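Local coordinates for esterase (Staphylococcus aureus subsp. aureus USA300_TCH1516, PDB 3D7R), which is a putative esterase of the alpha/beta-hydrolase fold that probably hydrolyses ester bonds, although its natural substrate is not known, at residues 271-276 against 287-292; 260-265 against 311-316; 293-298 against 304-309; 174-179 against 246-251. One frame throughout, in Å; residues are numbered along the deposited sequence. Where two conformers were deposited one is given.

Contact 1: 271-276 against 287-292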
# COMPACT_ATOMS: atom_id res chain seq x y z
N PRO A 271 -7.43 9.11 12.25
CA PRO A 271 -7.65 10.56 12.07
C PRO A 271 -7.20 11.11 10.71
O PRO A 271 -7.93 11.90 10.13
CB PRO A 271 -6.83 11.18 13.19
CG PRO A 271 -6.91 10.15 14.29
CD PRO A 271 -6.74 8.85 13.53
N ASP A 272 -6.02 10.70 10.23
CA ASP A 272 -5.55 11.10 8.90
C ASP A 272 -6.44 10.63 7.76
O ASP A 272 -6.66 11.37 6.79
CB ASP A 272 -4.08 10.69 8.68
CG ASP A 272 -3.13 11.50 9.55
OD1 ASP A 272 -3.36 12.75 9.68
OD2 ASP A 272 -2.17 10.91 10.14
N MSE A 273 -6.97 9.42 7.85
CA MSE A 273 -7.92 8.95 6.83
C MSE A 273 -9.20 9.78 6.83
O MSE A 273 -9.72 10.12 5.76
CB MSE A 273 -8.25 7.45 6.99
CG MSE A 273 -7.03 6.54 6.78
SE MSE A 273 -7.60 4.68 6.85
CE MSE A 273 -7.77 4.45 8.76
N LYS A 274 -9.71 10.11 8.02
CA LYS A 274 -10.91 10.96 8.10
C LYS A 274 -10.62 12.36 7.58
O LYS A 274 -11.47 12.96 6.91
CB LYS A 274 -11.45 11.03 9.54
CG LYS A 274 -12.02 9.69 10.09
CD LYS A 274 -13.28 9.23 9.34
CE LYS A 274 -14.55 9.74 10.00
NZ LYS A 274 -15.73 9.39 9.16
N LEU A 275 -9.44 12.89 7.90
CA LEU A 275 -9.02 14.20 7.38
C LEU A 275 -8.88 14.20 5.85
O LEU A 275 -9.39 15.10 5.16
CB LEU A 275 -7.70 14.64 8.02
CG LEU A 275 -7.10 15.97 7.54
CD1 LEU A 275 -8.12 17.14 7.64
CD2 LEU A 275 -5.84 16.28 8.33
N PHE A 276 -8.21 13.19 5.32
CA PHE A 276 -8.13 13.02 3.86
C PHE A 276 -9.53 12.94 3.23
O PHE A 276 -9.81 13.58 2.21
CB PHE A 276 -7.31 11.79 3.52
CG PHE A 276 -7.24 11.48 2.04
CD1 PHE A 276 -6.53 12.31 1.17
CD2 PHE A 276 -7.85 10.32 1.53
CE1 PHE A 276 -6.45 12.02 -0.19
CE2 PHE A 276 -7.77 10.01 0.17
CZ PHE A 276 -7.05 10.86 -0.69
N ILE A 287 -14.90 9.94 -3.35
CA ILE A 287 -14.23 9.05 -2.39
C ILE A 287 -15.26 8.13 -1.71
O ILE A 287 -16.32 8.60 -1.27
CB ILE A 287 -13.36 9.84 -1.37
CG1 ILE A 287 -12.79 8.88 -0.30
CG2 ILE A 287 -14.19 10.98 -0.74
CD1 ILE A 287 -11.27 8.90 -0.19
N GLU A 288 -14.97 6.82 -1.67
CA GLU A 288 -15.74 5.91 -0.82
C GLU A 288 -14.82 5.49 0.30
O GLU A 288 -13.72 5.02 0.04
CB GLU A 288 -16.21 4.66 -1.60
CG GLU A 288 -17.47 4.86 -2.43
CD GLU A 288 -17.74 3.71 -3.39
OE1 GLU A 288 -17.33 2.56 -3.13
OE2 GLU A 288 -18.37 3.98 -4.43
N PHE A 289 -15.23 5.71 1.55
CA PHE A 289 -14.44 5.25 2.67
C PHE A 289 -15.22 4.13 3.37
O PHE A 289 -16.32 4.34 3.88
CB PHE A 289 -14.09 6.43 3.59
CG PHE A 289 -13.22 6.09 4.77
CD1 PHE A 289 -12.43 4.93 4.80
CD2 PHE A 289 -13.16 6.95 5.86
CE1 PHE A 289 -11.63 4.62 5.89
CE2 PHE A 289 -12.35 6.66 6.98
CZ PHE A 289 -11.59 5.49 6.99
N TYR A 290 -14.65 2.93 3.34
CA TYR A 290 -15.21 1.81 4.07
C TYR A 290 -14.46 1.74 5.40
O TYR A 290 -13.32 1.32 5.45
CB TYR A 290 -15.05 0.52 3.25
CG TYR A 290 -15.78 0.53 1.92
CD1 TYR A 290 -17.09 0.04 1.82
CD2 TYR A 290 -15.18 1.02 0.76
CE1 TYR A 290 -17.77 0.02 0.60
CE2 TYR A 290 -15.85 1.01 -0.48
CZ TYR A 290 -17.15 0.50 -0.54
OH TYR A 290 -17.84 0.48 -1.73
N ASP A 291 -15.11 2.20 6.45
CA ASP A 291 -14.47 2.40 7.75
C ASP A 291 -14.97 1.33 8.71
O ASP A 291 -16.16 1.27 9.02
CB ASP A 291 -14.83 3.79 8.28
CG ASP A 291 -14.01 4.20 9.51
OD1 ASP A 291 -13.19 3.39 10.01
OD2 ASP A 291 -14.19 5.35 9.96
N TYR A 292 -14.05 0.47 9.16
CA TYR A 292 -14.38 -0.66 10.05
C TYR A 292 -14.00 -0.33 11.50
O TYR A 292 -12.85 -0.44 11.87
CB TYR A 292 -13.63 -1.91 9.58
CG TYR A 292 -14.17 -2.54 8.32
CD1 TYR A 292 -14.74 -3.81 8.37
CD2 TYR A 292 -14.10 -1.89 7.08
CE1 TYR A 292 -15.24 -4.42 7.22
CE2 TYR A 292 -14.61 -2.50 5.91
CZ TYR A 292 -15.18 -3.76 6.01
OH TYR A 292 -15.66 -4.41 4.89
O HOH W 1 -16.23 6.81 8.71

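Contact 2: 260-265 against 311-316. With DMS (dimethyl sulfoxide), chain F.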
# COMPACT_ATOMS: atom_id res chain seq x y z
N TYR A 260 -11.06 4.77 -3.40
CA TYR A 260 -11.80 3.83 -2.57
C TYR A 260 -10.87 3.48 -1.47
O TYR A 260 -9.77 3.01 -1.73
CB TYR A 260 -12.16 2.56 -3.37
CG TYR A 260 -12.97 2.90 -4.60
CD1 TYR A 260 -14.35 2.73 -4.59
CD2 TYR A 260 -12.37 3.45 -5.74
CE1 TYR A 260 -15.12 3.08 -5.70
CE2 TYR A 260 -13.14 3.79 -6.87
CZ TYR A 260 -14.51 3.60 -6.83
OH TYR A 260 -15.31 3.93 -7.91
N MSE A 261 -11.25 3.77 -0.24
CA MSE A 261 -10.33 3.62 0.89
C MSE A 261 -10.93 2.69 1.93
O MSE A 261 -12.15 2.73 2.19
CB MSE A 261 -10.02 4.99 1.52
CG MSE A 261 -9.05 4.95 2.70
SE MSE A 261 -8.43 6.74 3.11
CE MSE A 261 -10.11 7.57 3.68
N PHE A 262 -10.07 1.86 2.51
CA PHE A 262 -10.45 0.89 3.53
C PHE A 262 -9.55 1.11 4.74
O PHE A 262 -8.34 1.29 4.60
CB PHE A 262 -10.26 -0.56 3.02
CG PHE A 262 -11.17 -0.90 1.89
CD1 PHE A 262 -12.36 -1.58 2.13
CD2 PHE A 262 -10.87 -0.48 0.58
CE1 PHE A 262 -13.24 -1.87 1.09
CE2 PHE A 262 -11.73 -0.77 -0.47
CZ PHE A 262 -12.93 -1.46 -0.21
N GLY A 263 -10.15 1.11 5.92
CA GLY A 263 -9.36 1.26 7.13
C GLY A 263 -10.13 0.84 8.35
O GLY A 263 -11.32 0.56 8.25
N GLY A 264 -9.43 0.80 9.49
CA GLY A 264 -10.04 0.41 10.77
C GLY A 264 -9.99 1.54 11.78
O GLY A 264 -9.16 2.45 11.66
N GLY A 265 -10.89 1.49 12.76
CA GLY A 265 -10.93 2.49 13.83
C GLY A 265 -9.86 2.27 14.89
O GLY A 265 -9.61 3.15 15.72
N ILE A 311 -12.77 -7.48 0.72
CA ILE A 311 -12.44 -7.98 -0.61
C ILE A 311 -13.67 -7.98 -1.52
O ILE A 311 -13.57 -7.57 -2.68
CB ILE A 311 -11.75 -9.37 -0.55
CG1 ILE A 311 -10.33 -9.20 0.01
CG2 ILE A 311 -11.69 -10.03 -1.94
CD1 ILE A 311 -9.77 -10.47 0.64
N LYS A 312 -14.82 -8.40 -0.98
CA LYS A 312 -16.07 -8.36 -1.76
C LYS A 312 -16.43 -6.92 -2.13
O LYS A 312 -16.93 -6.68 -3.23
CB LYS A 312 -17.23 -9.02 -1.02
CG LYS A 312 -17.13 -10.52 -0.89
CD LYS A 312 -18.39 -11.11 -0.20
CE LYS A 312 -18.10 -12.47 0.46
NZ LYS A 312 -18.47 -13.63 -0.41
N GLN A 313 -16.19 -5.98 -1.22
CA GLN A 313 -16.44 -4.56 -1.51
C GLN A 313 -15.52 -4.01 -2.61
O GLN A 313 -15.95 -3.19 -3.44
CB GLN A 313 -16.30 -3.72 -0.24
CG GLN A 313 -17.49 -3.94 0.73
CD GLN A 313 -17.21 -3.45 2.12
OE1 GLN A 313 -16.07 -3.42 2.58
NE2 GLN A 313 -18.27 -3.03 2.81
N ILE A 314 -14.25 -4.43 -2.60
CA ILE A 314 -13.34 -4.14 -3.71
C ILE A 314 -13.91 -4.69 -5.02
O ILE A 314 -14.04 -3.94 -5.99
CB ILE A 314 -11.92 -4.70 -3.44
CG1 ILE A 314 -11.29 -3.97 -2.24
CG2 ILE A 314 -11.03 -4.56 -4.71
CD1 ILE A 314 -9.95 -4.50 -1.79
N ALA A 315 -14.30 -5.97 -5.03
CA ALA A 315 -14.85 -6.63 -6.23
C ALA A 315 -16.11 -5.92 -6.76
O ALA A 315 -16.24 -5.69 -7.96
CB ALA A 315 -15.15 -8.10 -5.94
N LYS A 316 -17.03 -5.59 -5.86
CA LYS A 316 -18.26 -4.90 -6.25
C LYS A 316 -17.98 -3.49 -6.79
O LYS A 316 -18.62 -3.05 -7.74
CB LYS A 316 -19.23 -4.86 -5.08
CG LYS A 316 -20.67 -4.41 -5.45
CD LYS A 316 -20.84 -2.89 -5.33
CE LYS A 316 -22.08 -2.38 -6.09
NZ LYS A 316 -21.85 -0.98 -6.61
S DMS F . -17.96 -0.74 6.11
O DMS F . -18.75 -2.08 5.26
C1 DMS F . -19.24 0.50 6.44
C2 DMS F . -17.65 -1.30 7.79

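Contact 3: 293-298 against 304-309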
# COMPACT_ATOMS: atom_id res chain seq x y z
N PRO A 293 -14.97 0.08 12.31
CA PRO A 293 -14.63 0.62 13.65
C PRO A 293 -13.72 -0.25 14.53
O PRO A 293 -12.88 0.30 15.25
CB PRO A 293 -16.00 0.77 14.32
CG PRO A 293 -16.93 0.97 13.19
CD PRO A 293 -16.42 0.10 12.06
N LYS A 294 -13.86 -1.57 14.48
CA LYS A 294 -13.10 -2.41 15.41
C LYS A 294 -11.86 -3.03 14.79
O LYS A 294 -11.13 -3.77 15.45
CB LYS A 294 -14.01 -3.48 16.02
CG LYS A 294 -15.13 -2.89 16.93
CD LYS A 294 -16.36 -3.79 17.01
CE LYS A 294 -16.04 -5.23 17.37
NZ LYS A 294 -15.65 -6.06 16.18
N MSE A 295 -11.60 -2.72 13.53
CA MSE A 295 -10.48 -3.35 12.82
C MSE A 295 -9.13 -2.69 13.07
O MSE A 295 -9.04 -1.48 13.33
CB MSE A 295 -10.76 -3.42 11.31
CG MSE A 295 -11.83 -4.43 10.94
SE MSE A 295 -11.34 -6.25 11.48
CE MSE A 295 -12.30 -6.36 13.15
N VAL A 296 -8.09 -3.51 12.92
CA VAL A 296 -6.71 -3.11 13.13
C VAL A 296 -6.05 -2.63 11.83
O VAL A 296 -6.63 -2.76 10.74
CB VAL A 296 -5.87 -4.27 13.77
CG1 VAL A 296 -6.52 -4.76 15.09
CG2 VAL A 296 -5.66 -5.44 12.80
N HIS A 297 -4.84 -2.08 11.96
CA HIS A 297 -4.06 -1.65 10.79
C HIS A 297 -3.90 -2.78 9.78
O HIS A 297 -3.48 -3.88 10.15
CB HIS A 297 -2.67 -1.17 11.21
CG HIS A 297 -1.83 -0.70 10.06
ND1 HIS A 297 -2.17 0.40 9.29
CD2 HIS A 297 -0.69 -1.20 9.52
CE1 HIS A 297 -1.26 0.56 8.34
NE2 HIS A 297 -0.36 -0.40 8.45
N ASP A 298 -4.27 -2.52 8.52
CA ASP A 298 -3.96 -3.44 7.42
C ASP A 298 -4.81 -4.69 7.57
O ASP A 298 -4.41 -5.79 7.10
CB ASP A 298 -2.47 -3.82 7.48
CG ASP A 298 -1.83 -4.00 6.09
OD1 ASP A 298 -2.36 -3.52 5.09
OD2 ASP A 298 -0.74 -4.62 6.04
N ILE A 304 -9.75 -13.33 8.34
CA ILE A 304 -10.92 -13.07 9.17
C ILE A 304 -12.09 -12.63 8.28
O ILE A 304 -11.89 -12.15 7.17
CB ILE A 304 -10.64 -12.00 10.26
CG1 ILE A 304 -10.10 -10.71 9.61
CG2 ILE A 304 -9.64 -12.57 11.31
CD1 ILE A 304 -10.01 -9.51 10.52
N ARG A 305 -13.32 -12.77 8.77
CA ARG A 305 -14.47 -12.50 7.92
C ARG A 305 -14.50 -11.08 7.37
O ARG A 305 -14.91 -10.90 6.24
CB ARG A 305 -15.80 -12.88 8.60
CG ARG A 305 -15.84 -14.37 8.95
CD ARG A 305 -17.22 -15.00 8.79
NE ARG A 305 -17.33 -16.29 9.49
CZ ARG A 305 -16.66 -17.40 9.17
NH1 ARG A 305 -16.87 -18.52 9.86
NH2 ARG A 305 -15.80 -17.40 8.15
N GLN A 306 -14.06 -10.11 8.16
CA GLN A 306 -14.07 -8.67 7.74
C GLN A 306 -13.20 -8.42 6.50
O GLN A 306 -13.48 -7.55 5.67
CB GLN A 306 -13.63 -7.76 8.89
CG GLN A 306 -14.58 -7.76 10.12
CD GLN A 306 -14.32 -8.89 11.12
OE1 GLN A 306 -13.54 -9.82 10.86
NE2 GLN A 306 -14.99 -8.82 12.27
N SER A 307 -12.10 -9.17 6.43
CA SER A 307 -11.22 -9.14 5.27
C SER A 307 -11.95 -9.63 4.03
O SER A 307 -11.85 -9.02 2.96
CB SER A 307 -10.00 -9.99 5.55
OG SER A 307 -9.31 -9.47 6.67
N HIS A 308 -12.69 -10.73 4.17
CA HIS A 308 -13.46 -11.25 3.06
C HIS A 308 -14.56 -10.26 2.64
O HIS A 308 -14.81 -10.08 1.45
CB HIS A 308 -14.03 -12.62 3.40
CG HIS A 308 -12.99 -13.68 3.45
ND1 HIS A 308 -12.51 -14.22 4.63
CD2 HIS A 308 -12.28 -14.28 2.46
CE1 HIS A 308 -11.58 -15.12 4.36
NE2 HIS A 308 -11.42 -15.18 3.05
N LYS A 309 -15.16 -9.59 3.62
CA LYS A 309 -16.13 -8.54 3.33
C LYS A 309 -15.48 -7.36 2.59
O LYS A 309 -16.06 -6.85 1.65
CB LYS A 309 -16.83 -8.05 4.61
CG LYS A 309 -17.94 -7.04 4.36
CD LYS A 309 -18.53 -6.47 5.67
CE LYS A 309 -19.67 -5.51 5.34
NZ LYS A 309 -20.34 -5.01 6.56

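Contact 4: 174-179 against 246-251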
# COMPACT_ATOMS: atom_id res chain seq x y z
N GLY A 174 2.35 1.33 1.49
CA GLY A 174 2.06 1.09 0.07
C GLY A 174 0.87 1.90 -0.43
O GLY A 174 0.81 2.31 -1.61
N GLY A 175 -0.08 2.15 0.47
CA GLY A 175 -1.22 3.02 0.17
C GLY A 175 -0.74 4.45 0.02
O GLY A 175 -1.21 5.18 -0.85
N ALA A 176 0.19 4.87 0.89
CA ALA A 176 0.84 6.18 0.73
C ALA A 176 1.59 6.27 -0.60
O ALA A 176 1.43 7.26 -1.34
CB ALA A 176 1.80 6.47 1.92
N LEU A 177 2.36 5.24 -0.93
CA LEU A 177 3.08 5.21 -2.22
C LEU A 177 2.11 5.28 -3.40
O LEU A 177 2.32 6.03 -4.35
CB LEU A 177 3.94 3.94 -2.37
CG LEU A 177 5.20 3.70 -1.55
CD1 LEU A 177 6.02 2.54 -2.15
CD2 LEU A 177 6.08 4.97 -1.50
N ALA A 178 1.02 4.52 -3.32
CA ALA A 178 0.02 4.49 -4.38
C ALA A 178 -0.61 5.87 -4.59
O ALA A 178 -0.67 6.34 -5.72
CB ALA A 178 -1.05 3.44 -4.09
N LEU A 179 -1.07 6.52 -3.51
CA LEU A 179 -1.65 7.87 -3.65
C LEU A 179 -0.60 8.88 -4.16
O LEU A 179 -0.87 9.64 -5.10
CB LEU A 179 -2.30 8.36 -2.34
CG LEU A 179 -2.79 9.82 -2.34
CD1 LEU A 179 -3.84 10.10 -3.41
CD2 LEU A 179 -3.33 10.25 -0.98
N ILE A 246 6.14 12.15 0.34
CA ILE A 246 6.27 11.22 1.47
C ILE A 246 4.94 11.10 2.25
O ILE A 246 4.53 10.00 2.63
CB ILE A 246 7.37 11.69 2.44
CG1 ILE A 246 8.72 11.69 1.71
CG2 ILE A 246 7.42 10.80 3.69
CD1 ILE A 246 9.79 12.46 2.41
N SER A 247 4.29 12.24 2.47
CA SER A 247 3.02 12.32 3.16
C SER A 247 2.00 12.90 2.17
O SER A 247 1.79 14.11 2.15
CB SER A 247 3.16 13.22 4.39
OG SER A 247 3.99 12.61 5.37
N PRO A 248 1.39 12.03 1.34
CA PRO A 248 0.50 12.44 0.26
C PRO A 248 -0.81 13.12 0.71
O PRO A 248 -1.53 13.72 -0.11
CB PRO A 248 0.22 11.12 -0.47
CG PRO A 248 0.40 10.08 0.56
CD PRO A 248 1.56 10.57 1.37
N ILE A 249 -1.08 13.11 2.02
CA ILE A 249 -2.18 13.93 2.56
C ILE A 249 -1.96 15.42 2.17
O ILE A 249 -2.92 16.20 2.06
CB ILE A 249 -2.31 13.79 4.09
CG1 ILE A 249 -3.68 14.31 4.57
CG2 ILE A 249 -1.08 14.46 4.81
CD1 ILE A 249 -4.10 13.75 5.95
N ASN A 250 -0.68 15.79 1.96
CA ASN A 250 -0.30 17.15 1.59
C ASN A 250 -0.22 17.35 0.07
O ASN A 250 0.11 18.45 -0.39
CB ASN A 250 1.08 17.49 2.19
CG ASN A 250 1.07 17.54 3.71
OD1 ASN A 250 0.06 17.94 4.33
ND2 ASN A 250 2.20 17.14 4.32
N GLY A 251 -0.51 16.30 -0.71
CA GLY A 251 -0.35 16.35 -2.18
C GLY A 251 -1.57 16.83 -2.95
O GLY A 251 -2.57 17.25 -2.35

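Contact 1: 271-276 against 287-292
M273 and F289 face each other with CA atoms 8.6 Å apart, where helix segment 271-276 runs nearly antiparallel (155°) to strand 287-292, the two axes 10.4 Å apart. The CG of F289 lies anti to the backbone N (chi1 -178°), which carries the ring out from the strand to the helix. There M273 crosses it at about a right angle: CB comes to 3.9 Å from F289 CZ, and the selenium sits 5.0 Å from the ring centroid, an oblique Met-aromatic contact. K274 reaches the same ring at its edge, near the ring plane, with CD 3.6 Å from F289 CE2. The lysine chain bends at chi2 and chi3, bringing CD against the ring edge and the amine toward D291. The charges do not pair directly; a water accepts from K274 NZ at 2.7 Å and donates to D291 OD2 at 2.8 Å. That carboxylate oxygen is also hydrogen-bonded to H270, at the start of the helix. One turn beyond M273 on the helix, F276 CE2 meets I287 CD1, obliquely to the ring, at 3.7 Å. Helix 270-282 links strands 259-264 and 287-292 as a beta-alpha-beta unit, and M261 of the inner strand packs against both M273 and F289. Strand 287-292 is an edge strand of the sheet, with helix 305-318 touching its other face through E288, Y290 and Y292.

Contact 2: 260-265 against 311-316
F262 is the one residue of strand segment 260-265 that touches helix segment 311-316, and it meets two successive helix residues, Q313 and I314. The apolar part is made with I314. Its CG1 comes obliquely against the far end of the ring, 3.6 Å from F262 CZ and 3.7 Å from F262 CE2. The CB of I314 does not point straight at the strand; with CG1 beside the backbone N (chi1 -65°), the ethyl branch swings in to the ring, while CG2 lies anti to the backbone N. Q313 adds both an aliphatic and a polar contact at the ring's edge. Its CB lies in the ring plane, 3.8 Å from F262 CE1, while OE1 stands 3.6 Å from the same CE1, also near the plane, with the amide turned 47° from the ring. The polar end of Q313 works in two directions. OE1 is hydrogen-bonded to Y292 OH on the neighbouring strand, and NE2 donates to the oxygen of a dimethyl sulfoxide, probably from the crystallisation liquor, at 2.7 Å with an N-H...O angle of 154°. Around this, Y290 stacks on F262, and Y197 of strand 195-199 touches both F262 and I314. F262 and I314 are thus buried, with the partly exposed Q313 amide at the border: a carbonyl oxygen beside the slightly positive C-H rim of the phenyl ring is probably mildly favourable. The sulfoxide oxygen, an acceptor only, marks the NE2 side in this crystal, and the Y292 bond holds OE1.

Contact 3: 293-298 against 304-309
Two bends, at chi2 (-60°) and chi3 (97°), fold the M295 chain into a hook whose selenium meets I304 and Q306 of the helix start and whose methyl meets Q306. I304 answers with CG1 set between its backbone N and carbonyl carbon (chi1 55°), extending CD1 to 3.6 Å from M295 SE. The two side chains slide past each other in opposite directions. Q306 crosses M295 at about a right angle. Its CB and CG each lie 3.8 Å from M295 SE, and the terminal methyl CE rests 3.7 Å from Q306 NE2, so SE sits against the glutamine's aliphatic part and CE against its amide. No hydrogen bond joins the two segments; the contact is van der Waals and lies near the surface. I304 occupies the N-cap position of helix 305-318, and V30 of helix 30-33 touches it too. On the loop, H297 lies two residues beyond M295, its ND1 hydrogen-bonded to E267. A histidine paired with an acid in the loop after the last strand, just before the final helix, is consistent with the histidine site of a catalytic triad in the alpha/beta-hydrolase fold.

Contact 4: 174-179 against 246-251
P248 packs against A176 and L179 on the helix that follows strand 166-171, the place where, in an alpha/beta-hydrolase fold, the nucleophile elbow usually leads into a helix. Segment 174-179 is all helix here, while 246-251 turns through a short 3-10 piece, 248-250, that P248 opens. The proline ring packs on the helix surface at A176 and L179, three residues apart. L179 sends its side chain toward the proline: CG is anti to the backbone N (chi1 174°), and with chi2 59° CD2 extends away from CA, 3.7 Å from P248 CB. L179 CG is nearly as close to that CB, at 3.8 Å, so the branch point and one methyl of the leucine share the contact. The A176 methyl does not point at the loop; its CB lies 4.1 Å from P248 CG and equally far from P248 CD. All three touching residues are buried, and no hydrogen bond passes between the segments. One comes from further along the helix, where Q183 NE2 is hydrogen-bonded to P248 O. On the far side of the 3-10 turn, I249 packs on helix 270-282. Next to CB in the proline ring, P248 CG rests 3.6 Å from A176 O.

How the contacts relate
Along the chain contact 4 closes first; contact 2 then spans 260-316 and encloses contact 1, then contact 3. Contacts 1 and 2, centres 11 Å apart, reach adjacent strands 259-264 and 287-292 at one end of the sheet, joined by Y290 N to M261 O (2.8 Å, probable hydrogen bond). Contacts 2 and 3 share helix 305-318, and G264 CA meets M295 CB at 3.9 Å. Contact 4, centre 14 Å from that of contact 1, meets helix 270-282 where F276 CE1 touches L179 CD2 (3.7 Å). Contacts 1 and 2 place helices on the last two strands, contact 3 ties the following loop to the last helix, and contact 4 joins helix 173-187 to loop 246-251.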